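Local coordinates for uncharacterized protein (Staphylococcus aureus subsp. aureus, PDB 3H04) that is of unknown function but has an alpha/beta-hydrolase fold with a probable Ser-His-Asp triad, consistent with an esterase-like hydrolase, at residues E3-K7 with Y18-K22; Q64-R68 with D81-F86; V122-Y126 with I261-V265; P210-I214 with K264-F268. All coordinates share one frame; numbering follows the deposited sequence.

Contact 1: residues E3-K7 with Y18-K22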
# COMPACT_ATOMS: atom_id res chain seq x y z
N GLU A 3 7.51 -12.67 15.88
CA GLU A 3 7.74 -12.49 14.41
C GLU A 3 8.41 -13.71 13.77
O GLU A 3 9.49 -14.15 14.21
CB GLU A 3 8.56 -11.23 14.12
CG GLU A 3 7.73 -9.96 13.97
CD GLU A 3 8.58 -8.71 13.71
OE1 GLU A 3 9.83 -8.82 13.60
OE2 GLU A 3 8.00 -7.60 13.62
N ILE A 4 7.77 -14.26 12.74
CA ILE A 4 8.32 -15.40 11.99
C ILE A 4 8.57 -15.09 10.50
O ILE A 4 7.67 -14.62 9.77
CB ILE A 4 7.42 -16.63 12.14
CG1 ILE A 4 7.48 -17.08 13.61
CG2 ILE A 4 7.90 -17.74 11.23
CD1 ILE A 4 6.54 -18.17 13.92
N LYS A 5 9.81 -15.35 10.07
CA LYS A 5 10.32 -15.01 8.74
C LYS A 5 10.13 -16.14 7.71
O LYS A 5 10.39 -17.33 8.00
CB LYS A 5 11.81 -14.71 8.81
CG LYS A 5 12.19 -13.58 9.74
CD LYS A 5 13.72 -13.43 9.72
CE LYS A 5 14.22 -12.31 10.63
NZ LYS A 5 15.68 -12.50 10.95
N TYR A 6 9.71 -15.75 6.52
CA TYR A 6 9.50 -16.67 5.39
C TYR A 6 10.06 -16.00 4.17
O TYR A 6 10.40 -14.82 4.19
CB TYR A 6 8.02 -16.92 5.15
CG TYR A 6 7.29 -17.66 6.23
CD1 TYR A 6 6.95 -19.01 6.06
CD2 TYR A 6 6.91 -17.01 7.42
CE1 TYR A 6 6.26 -19.70 7.06
CE2 TYR A 6 6.21 -17.68 8.42
CZ TYR A 6 5.89 -19.03 8.23
OH TYR A 6 5.24 -19.73 9.22
N LYS A 7 10.18 -16.74 3.08
CA LYS A 7 10.46 -16.08 1.81
C LYS A 7 9.69 -16.75 0.69
O LYS A 7 9.32 -17.92 0.78
CB LYS A 7 11.96 -16.02 1.52
CG LYS A 7 12.66 -17.31 1.62
CD LYS A 7 14.13 -17.15 1.24
CE LYS A 7 14.87 -18.45 1.39
NZ LYS A 7 14.16 -19.55 0.71
N TYR A 18 8.86 -12.27 3.77
CA TYR A 18 7.67 -11.81 4.45
C TYR A 18 7.69 -12.34 5.87
O TYR A 18 8.36 -13.34 6.14
CB TYR A 18 6.37 -12.13 3.71
CG TYR A 18 5.98 -13.58 3.59
CD1 TYR A 18 5.21 -14.20 4.57
CD2 TYR A 18 6.37 -14.34 2.48
CE1 TYR A 18 4.82 -15.53 4.46
CE2 TYR A 18 6.00 -15.68 2.37
CZ TYR A 18 5.22 -16.24 3.37
OH TYR A 18 4.84 -17.52 3.22
N THR A 19 7.04 -11.59 6.77
CA THR A 19 6.90 -11.91 8.18
C THR A 19 5.44 -12.11 8.55
O THR A 19 4.53 -11.42 8.04
CB THR A 19 7.45 -10.82 9.12
OG1 THR A 19 6.65 -9.63 8.98
CG2 THR A 19 8.89 -10.49 8.77
N ILE A 20 5.20 -13.08 9.41
CA ILE A 20 3.89 -13.33 9.96
C ILE A 20 3.99 -13.10 11.45
O ILE A 20 4.85 -13.71 12.12
CB ILE A 20 3.41 -14.78 9.71
CG1 ILE A 20 3.36 -15.08 8.20
CG2 ILE A 20 2.04 -15.06 10.42
CD1 ILE A 20 2.61 -16.36 7.87
N ILE A 21 3.12 -12.23 11.96
CA ILE A 21 2.93 -12.09 13.39
C ILE A 21 1.60 -12.75 13.71
O ILE A 21 0.57 -12.36 13.13
CB ILE A 21 2.82 -10.60 13.81
CG1 ILE A 21 4.18 -9.90 13.66
CG2 ILE A 21 2.28 -10.49 15.29
CD1 ILE A 21 4.09 -8.42 13.36
N LYS A 22 1.62 -13.73 14.62
CA LYS A 22 0.42 -14.53 14.94
C LYS A 22 -0.59 -13.81 15.82
O LYS A 22 -0.22 -12.99 16.67
CB LYS A 22 0.81 -15.83 15.66
CG LYS A 22 1.69 -16.79 14.87
CD LYS A 22 1.04 -17.31 13.57
CE LYS A 22 0.11 -18.50 13.78
NZ LYS A 22 -1.31 -18.03 13.85
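Ile4 and Ile20, and two residues on Tyr6 and Tyr18, form antiparallel hydrogen-bonded pairs between strands 4-7 and 18-21, whose segment axes approach to 4.7 Å at 145°. Each pair is tied by two N-H...O bonds; the shortest runs from Tyr6 N to Tyr18 O at 2.8 Å, and Tyr18 N returns to Tyr6 O at 3.0 Å. Between them Lys5 and Thr19 make a non-hydrogen-bonded pair, and Thr19 CA adds a CA-H...O contact of 3.2 Å to Ile4 O. Ile4, Tyr6, Tyr18 and Ile20 share one sheet face. There Tyr6 CB stands over the Tyr18 ring, 3.6 Å from its centroid, in a CH-pi contact. The two ring planes are almost parallel, 4° apart, but slid so far that they barely overlap. Tyr18 reaches this position with CG between its backbone N and carbonyl carbon (chi1 67°), and its hydroxyl is hydrogen-bonded to Gln92 OE1. Tyr6 CE2 also touches Ile20 CG1 at 3.9 Å. At the other end the side chains of Glu3 and Ile21 run alongside each other, with Glu3 CG 3.6 Å from Ile21 CG1. Strand 15-21 pairs on its other side with strand 60-65, through backbone bonds of Thr19 with Gln64 and Ile21 with Leu62, so this N-terminal beta hairpin forms the antiparallel border of an alpha/beta-hydrolase sheet.

Contact 2: residues Q64-R68 with D81-F86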
# COMPACT_ATOMS: atom_id res chain seq x y z
N GLN A 64 3.42 -9.19 6.79
CA GLN A 64 3.98 -7.99 6.19
C GLN A 64 4.79 -8.35 4.95
O GLN A 64 5.84 -8.98 5.06
CB GLN A 64 4.76 -7.24 7.27
CG GLN A 64 3.78 -6.95 8.38
CD GLN A 64 4.29 -6.20 9.54
OE1 GLN A 64 4.30 -6.75 10.64
NE2 GLN A 64 4.64 -4.92 9.35
N LEU A 65 4.27 -8.05 3.77
CA LEU A 65 4.95 -8.53 2.56
C LEU A 65 5.92 -7.55 1.98
O LEU A 65 5.89 -6.38 2.30
CB LEU A 65 4.00 -9.04 1.45
CG LEU A 65 3.09 -8.19 0.61
CD1 LEU A 65 3.81 -7.28 -0.35
CD2 LEU A 65 2.06 -9.18 -0.16
N SER A 66 6.80 -8.05 1.13
CA SER A 66 7.80 -7.22 0.48
C SER A 66 7.69 -7.33 -1.03
O SER A 66 7.16 -8.32 -1.55
CB SER A 66 9.19 -7.62 0.96
OG SER A 66 9.28 -7.29 2.36
N TYR A 67 8.14 -6.27 -1.71
CA TYR A 67 8.21 -6.27 -3.17
C TYR A 67 9.42 -5.42 -3.56
O TYR A 67 9.82 -4.55 -2.80
CB TYR A 67 6.92 -5.68 -3.77
CG TYR A 67 6.56 -4.34 -3.21
CD1 TYR A 67 7.05 -3.17 -3.81
CD2 TYR A 67 5.75 -4.21 -2.11
CE1 TYR A 67 6.71 -1.92 -3.29
CE2 TYR A 67 5.39 -2.96 -1.59
CZ TYR A 67 5.89 -1.83 -2.20
OH TYR A 67 5.60 -0.61 -1.68
N ARG A 68 9.95 -5.65 -4.76
CA ARG A 68 11.07 -4.85 -5.27
C ARG A 68 10.60 -3.43 -5.61
O ARG A 68 9.49 -3.20 -6.09
CB ARG A 68 11.75 -5.59 -6.43
CG ARG A 68 12.66 -6.74 -5.95
CD ARG A 68 13.17 -7.60 -7.10
NE ARG A 68 12.14 -8.49 -7.63
CZ ARG A 68 12.38 -9.38 -8.59
NH1 ARG A 68 13.60 -9.46 -9.16
NH2 ARG A 68 11.42 -10.16 -9.01
N ASP A 81 5.66 -9.34 -8.03
CA ASP A 81 6.17 -9.69 -6.68
C ASP A 81 5.04 -9.74 -5.66
O ASP A 81 4.97 -10.62 -4.81
CB ASP A 81 7.22 -8.64 -6.21
CG ASP A 81 8.61 -8.78 -6.89
OD1 ASP A 81 8.81 -9.73 -7.70
OD2 ASP A 81 9.51 -7.93 -6.59
N VAL A 82 4.19 -8.72 -5.66
CA VAL A 82 3.06 -8.64 -4.75
C VAL A 82 2.13 -9.88 -4.88
O VAL A 82 1.76 -10.52 -3.89
CB VAL A 82 2.29 -7.30 -4.99
CG1 VAL A 82 0.92 -7.34 -4.32
CG2 VAL A 82 3.16 -6.09 -4.48
N TYR A 83 1.77 -10.24 -6.10
CA TYR A 83 0.89 -11.39 -6.33
C TYR A 83 1.60 -12.73 -6.01
O TYR A 83 0.96 -13.65 -5.54
CB TYR A 83 0.36 -11.38 -7.76
CG TYR A 83 -0.64 -10.29 -8.14
CD1 TYR A 83 -0.86 -9.16 -7.36
CD2 TYR A 83 -1.35 -10.39 -9.35
CE1 TYR A 83 -1.81 -8.19 -7.74
CE2 TYR A 83 -2.24 -9.43 -9.76
CZ TYR A 83 -2.49 -8.35 -8.95
OH TYR A 83 -3.38 -7.41 -9.35
N ALA A 84 2.91 -12.82 -6.25
CA ALA A 84 3.65 -14.06 -5.89
C ALA A 84 3.67 -14.18 -4.36
O ALA A 84 3.46 -15.24 -3.84
CB ALA A 84 5.06 -14.06 -6.45
N SER A 85 3.84 -13.06 -3.65
CA SER A 85 3.86 -13.10 -2.20
C SER A 85 2.45 -13.35 -1.68
O SER A 85 2.23 -14.23 -0.83
CB SER A 85 4.48 -11.83 -1.59
OG SER A 85 5.81 -11.64 -2.09
N PHE A 86 1.48 -12.62 -2.23
CA PHE A 86 0.10 -12.86 -1.85
C PHE A 86 -0.31 -14.33 -2.00
O PHE A 86 -0.91 -14.87 -1.08
CB PHE A 86 -0.91 -11.97 -2.57
CG PHE A 86 -2.32 -12.20 -2.07
CD1 PHE A 86 -2.72 -11.68 -0.84
CD2 PHE A 86 -3.20 -13.01 -2.77
CE1 PHE A 86 -4.01 -11.90 -0.35
CE2 PHE A 86 -4.50 -13.26 -2.26
CZ PHE A 86 -4.89 -12.68 -1.05
O HOH W 1 6.76 -10.83 0.32
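Arg68 and Asp81 lock the segment leaving strand 60-65 to helix 75-91, part of the strand-helix layering of the alpha/beta-hydrolase fold. Arg68 grips the carboxylate side-on, with guanidinium and carboxylate planes only 7° apart: NE bonds to Asp81 OD2 at 2.9 Å and NH2 to Asp81 OD1 at 3.0 Å, each on a syn lone pair. The anti lone pair of OD2 takes a third bond, from Arg68 N, so one aspartate holds both the backbone and the side chain of the arginine. The Arg68 chain makes this possible by folding back at chi3 (-75°), which turns NE toward the same oxygen that the backbone N reaches. Its remaining nitrogen, NH1, forms a salt bridge with Asp12, so the guanidinium has two carboxylate partners, which probably favour its positive charge. Tyr67 and Val82 lie side by side, Tyr67 CB 3.8 Å from Val82 CG2. The tyrosine CG sits between backbone N and carbonyl carbon (chi1 53°), and the ring leads away from the helix to stack on His36. Nearer the strand, Leu65 CD2 packs on Ser85 CB at 3.9 Å and also lies close to the helix backbone at Val82 O. Beside this apolar patch a water accepts from Ser66 N at 2.9 Å and from the hydroxyl of Ser85, its oxygen 2.7 Å from Ser85 OG.

Contact 3: residues V122-Y126 with I261-V265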
# COMPACT_ATOMS: atom_id res chain seq x y z
N VAL A 122 -10.85 -5.09 2.14
CA VAL A 122 -9.67 -4.27 1.92
C VAL A 122 -9.69 -3.10 2.87
O VAL A 122 -10.76 -2.46 3.07
CB VAL A 122 -9.63 -3.64 0.47
CG1 VAL A 122 -8.38 -2.69 0.35
CG2 VAL A 122 -9.58 -4.73 -0.58
N ILE A 123 -8.53 -2.82 3.48
CA ILE A 123 -8.32 -1.65 4.31
C ILE A 123 -7.40 -0.73 3.55
O ILE A 123 -6.28 -1.11 3.25
CB ILE A 123 -7.72 -2.00 5.66
CG1 ILE A 123 -8.49 -3.18 6.29
CG2 ILE A 123 -7.63 -0.72 6.55
CD1 ILE A 123 -7.65 -4.03 7.18
N ASP A 124 -7.89 0.46 3.22
CA ASP A 124 -7.25 1.44 2.31
C ASP A 124 -6.98 2.68 3.10
O ASP A 124 -7.91 3.48 3.35
CB ASP A 124 -8.18 1.73 1.13
CG ASP A 124 -7.80 2.95 0.29
OD1 ASP A 124 -6.68 3.51 0.41
OD2 ASP A 124 -8.70 3.37 -0.50
N PHE A 125 -5.73 2.84 3.54
CA PHE A 125 -5.31 4.07 4.21
C PHE A 125 -4.66 4.98 3.16
O PHE A 125 -3.60 4.64 2.62
CB PHE A 125 -4.33 3.80 5.34
CG PHE A 125 -4.96 3.43 6.66
CD1 PHE A 125 -6.27 2.94 6.78
CD2 PHE A 125 -4.19 3.56 7.81
CE1 PHE A 125 -6.80 2.56 8.05
CE2 PHE A 125 -4.69 3.21 9.02
CZ PHE A 125 -6.00 2.71 9.17
N TYR A 126 -5.33 6.09 2.83
CA TYR A 126 -4.82 7.13 1.95
C TYR A 126 -4.14 6.67 0.66
O TYR A 126 -3.07 7.19 0.27
CB TYR A 126 -3.96 8.15 2.69
CG TYR A 126 -3.03 7.60 3.75
CD1 TYR A 126 -1.77 7.11 3.40
CD2 TYR A 126 -3.43 7.50 5.07
CE1 TYR A 126 -0.87 6.56 4.37
CE2 TYR A 126 -2.54 6.98 6.04
CZ TYR A 126 -1.27 6.53 5.69
OH TYR A 126 -0.43 5.99 6.62
N ILE A 261 -9.16 4.95 14.93
CA ILE A 261 -9.34 4.47 13.56
C ILE A 261 -8.88 3.00 13.39
O ILE A 261 -9.57 2.22 12.78
CB ILE A 261 -8.65 5.43 12.55
CG1 ILE A 261 -9.48 6.76 12.55
CG2 ILE A 261 -8.58 4.78 11.11
CD1 ILE A 261 -8.91 7.92 11.71
N TYR A 262 -7.75 2.63 13.97
CA TYR A 262 -7.31 1.22 13.99
C TYR A 262 -8.30 0.30 14.69
O TYR A 262 -8.52 -0.81 14.23
CB TYR A 262 -5.87 1.04 14.58
CG TYR A 262 -4.78 1.28 13.56
CD1 TYR A 262 -4.25 2.56 13.36
CD2 TYR A 262 -4.33 0.25 12.75
CE1 TYR A 262 -3.27 2.78 12.37
CE2 TYR A 262 -3.34 0.45 11.75
CZ TYR A 262 -2.82 1.74 11.57
OH TYR A 262 -1.88 1.98 10.61
N ARG A 263 -8.88 0.75 15.80
CA ARG A 263 -9.92 -0.03 16.46
C ARG A 263 -11.16 -0.16 15.58
O ARG A 263 -11.73 -1.22 15.52
CB ARG A 263 -10.30 0.57 17.80
CG ARG A 263 -9.23 0.33 18.84
CD ARG A 263 -9.70 0.78 20.19
NE ARG A 263 -8.62 0.82 21.17
CZ ARG A 263 -8.01 -0.25 21.69
NH1 ARG A 263 -8.33 -1.49 21.33
NH2 ARG A 263 -7.06 -0.07 22.61
N LYS A 264 -11.51 0.89 14.84
CA LYS A 264 -12.58 0.81 13.86
C LYS A 264 -12.27 -0.17 12.71
O LYS A 264 -13.17 -0.81 12.18
CB LYS A 264 -12.87 2.19 13.25
CG LYS A 264 -13.44 3.21 14.17
CD LYS A 264 -13.64 4.49 13.41
CE LYS A 264 -14.36 5.52 14.22
NZ LYS A 264 -15.77 5.31 14.10
N VAL A 265 -10.99 -0.30 12.36
CA VAL A 265 -10.59 -1.26 11.35
C VAL A 265 -10.94 -2.68 11.81
O VAL A 265 -11.58 -3.45 11.09
CB VAL A 265 -9.09 -1.15 11.01
CG1 VAL A 265 -8.61 -2.40 10.29
CG2 VAL A 265 -8.86 0.10 10.14
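Ile123 is the first residue of strand 122-125 to touch helix 261-265, which runs nearly antiparallel to it at 162° with the segment axes 11.1 Å apart at closest approach. Its CD1 meets Val265 CG1 at 3.6 Å, while the CG2 branch lies 3.9 Å from Val265 CG2, so each branch of the isoleucine meets one methyl of the valine. Two residues on, Phe125 again points toward the helix and has the largest share of the buried surface. With CG anti to the carbonyl carbon (chi1 -85°), its ring projects from the strand to reach three helix side chains. Val265 CG2 stands at the ring edge, 3.8 Å from Phe125 CE1, and Ile261 CG2 touches CZ at the same distance, the two side chains passing head to tail. The outer edge is directed at the face of Tyr262 in a T-shaped pair, planes at 70° and centroids 5.2 Å apart, with Phe125 CE2 reaching 3.5 Å from Tyr262 CZ. The Tyr262 hydroxyl is hydrogen-bonded to Asp251, whose other carboxylate oxygen is hydrogen-bonded to the Tyr126 hydroxyl; Tyr126 in turn meets the ring of His248, a probable triad member, edge-to-face. The two segments meet by van der Waals and aromatic packing without a polar bond between them, so helix 256-273 lies on the sheet here by packing, while Asp251 satisfies the hydroxyl of Tyr262.

Contact 4: residues P210-I214 with K264-F268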
# COMPACT_ATOMS: atom_id res chain seq x y z
N PRO A 210 -14.85 -6.51 -2.69
CA PRO A 210 -15.35 -6.81 -1.34
C PRO A 210 -15.37 -5.51 -0.51
O PRO A 210 -14.98 -4.47 -0.99
CB PRO A 210 -14.32 -7.82 -0.79
CG PRO A 210 -13.06 -7.44 -1.45
CD PRO A 210 -13.48 -7.04 -2.86
N PRO A 211 -15.84 -5.56 0.74
CA PRO A 211 -15.94 -4.28 1.43
C PRO A 211 -14.63 -3.55 1.64
O PRO A 211 -13.60 -4.18 1.94
CB PRO A 211 -16.53 -4.67 2.80
CG PRO A 211 -17.27 -5.92 2.58
CD PRO A 211 -16.46 -6.64 1.52
N VAL A 212 -14.68 -2.23 1.54
CA VAL A 212 -13.50 -1.40 1.66
C VAL A 212 -13.58 -0.43 2.81
O VAL A 212 -14.54 0.38 2.90
CB VAL A 212 -13.23 -0.58 0.41
CG1 VAL A 212 -11.87 0.11 0.58
CG2 VAL A 212 -13.27 -1.50 -0.91
N PHE A 213 -12.61 -0.49 3.71
CA PHE A 213 -12.49 0.53 4.79
C PHE A 213 -11.55 1.62 4.30
O PHE A 213 -10.43 1.31 3.88
CB PHE A 213 -11.97 -0.11 6.06
CG PHE A 213 -11.89 0.81 7.26
CD1 PHE A 213 -12.85 0.78 8.23
CD2 PHE A 213 -10.82 1.73 7.39
CE1 PHE A 213 -12.79 1.62 9.35
CE2 PHE A 213 -10.75 2.57 8.49
CZ PHE A 213 -11.75 2.53 9.47
N ILE A 214 -11.96 2.89 4.32
CA ILE A 214 -11.12 3.98 3.80
C ILE A 214 -10.86 4.95 4.93
O ILE A 214 -11.82 5.33 5.62
CB ILE A 214 -11.80 4.70 2.63
CG1 ILE A 214 -12.14 3.66 1.52
CG2 ILE A 214 -10.90 5.90 2.17
CD1 ILE A 214 -13.11 4.13 0.40
N LYS A 264 -11.51 0.89 14.84
CA LYS A 264 -12.58 0.81 13.86
C LYS A 264 -12.27 -0.17 12.71
O LYS A 264 -13.17 -0.81 12.18
CB LYS A 264 -12.87 2.19 13.25
CG LYS A 264 -13.44 3.21 14.17
CD LYS A 264 -13.64 4.49 13.41
CE LYS A 264 -14.36 5.52 14.22
NZ LYS A 264 -15.77 5.31 14.10
N VAL A 265 -10.99 -0.30 12.36
CA VAL A 265 -10.59 -1.26 11.35
C VAL A 265 -10.94 -2.68 11.81
O VAL A 265 -11.58 -3.45 11.09
CB VAL A 265 -9.09 -1.15 11.01
CG1 VAL A 265 -8.61 -2.40 10.29
CG2 VAL A 265 -8.86 0.10 10.14
N VAL A 266 -10.56 -2.99 13.04
CA VAL A 266 -10.87 -4.28 13.65
C VAL A 266 -12.38 -4.59 13.76
O VAL A 266 -12.82 -5.75 13.56
CB VAL A 266 -10.20 -4.38 15.02
CG1 VAL A 266 -10.73 -5.62 15.83
CG2 VAL A 266 -8.68 -4.43 14.83
N ASP A 267 -13.15 -3.57 14.08
CA ASP A 267 -14.62 -3.65 14.10
C ASP A 267 -15.12 -4.03 12.72
O ASP A 267 -16.02 -4.87 12.59
CB ASP A 267 -15.26 -2.31 14.43
CG ASP A 267 -15.19 -1.93 15.91
OD1 ASP A 267 -14.85 -2.76 16.78
OD2 ASP A 267 -15.51 -0.76 16.18
N PHE A 268 -14.56 -3.38 11.71
CA PHE A 268 -14.90 -3.66 10.30
C PHE A 268 -14.56 -5.11 9.95
O PHE A 268 -15.38 -5.84 9.41
CB PHE A 268 -14.21 -2.63 9.43
CG PHE A 268 -14.12 -2.96 7.96
CD1 PHE A 268 -15.05 -2.47 7.06
CD2 PHE A 268 -13.04 -3.67 7.47
CE1 PHE A 268 -14.89 -2.73 5.67
CE2 PHE A 268 -12.92 -3.92 6.12
CZ PHE A 268 -13.87 -3.43 5.24
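Phe213 and Phe268 both carry CG anti to the backbone N (chi1 -177° and 163°), which extends the two rings from strand and helix so that they run side by side in opposing senses. Phe213 CB sits over the centre of the Phe268 ring, 3.7 Å from its centroid and almost on the ring normal, a CH-pi contact. Further out, the edge of the Phe213 ring is turned to the face of Phe268 in a T-shaped pair, planes at 69° and centroids 5.6 Å apart. One face of Phe213 is covered by Val265 CG2, 3.5 Å from Phe213 CE2, while CE1 of the same ring lies 3.9 Å from Lys264 CB. The far end of Phe268 reaches the backbone just ahead of strand 212-217: its CZ is 3.4 Å from Pro211 O, which lies near the ring plane, and 3.8 Å from Pro211 CB. Phe213 also packs against Phe125 of the adjacent strand 121-125 and Thr239 of strand 238-243. Strand 212-214 and helix 264-268 run nearly antiparallel. A helix laid on a parallel sheet in this way, here with phenylalanines filling the interface, is part of the layered core of the alpha/beta-hydrolase fold.

All four contacts draw on one eight-stranded mixed sheet. Contact 1 lies at its antiparallel N-terminal border, and contact 2 follows in the chain, about 13 Å away between centres; the two meet where Thr19 O probably accepts from Gln64 N, joining strands 15-21 and 60-65. Contacts 3 and 4 sit toward the other border, their centres about 6 Å apart. They share Lys264 and Val265 of helix 256-273, and their strands, 121-125 and 212-217, are neighbours in the sheet. About 20 Å separates the centres of contacts 2 and 3. The C-terminal helix thus packs on strands that come earlier in the chain; of its two contacts, contact 3 comes near the probable catalytic triad.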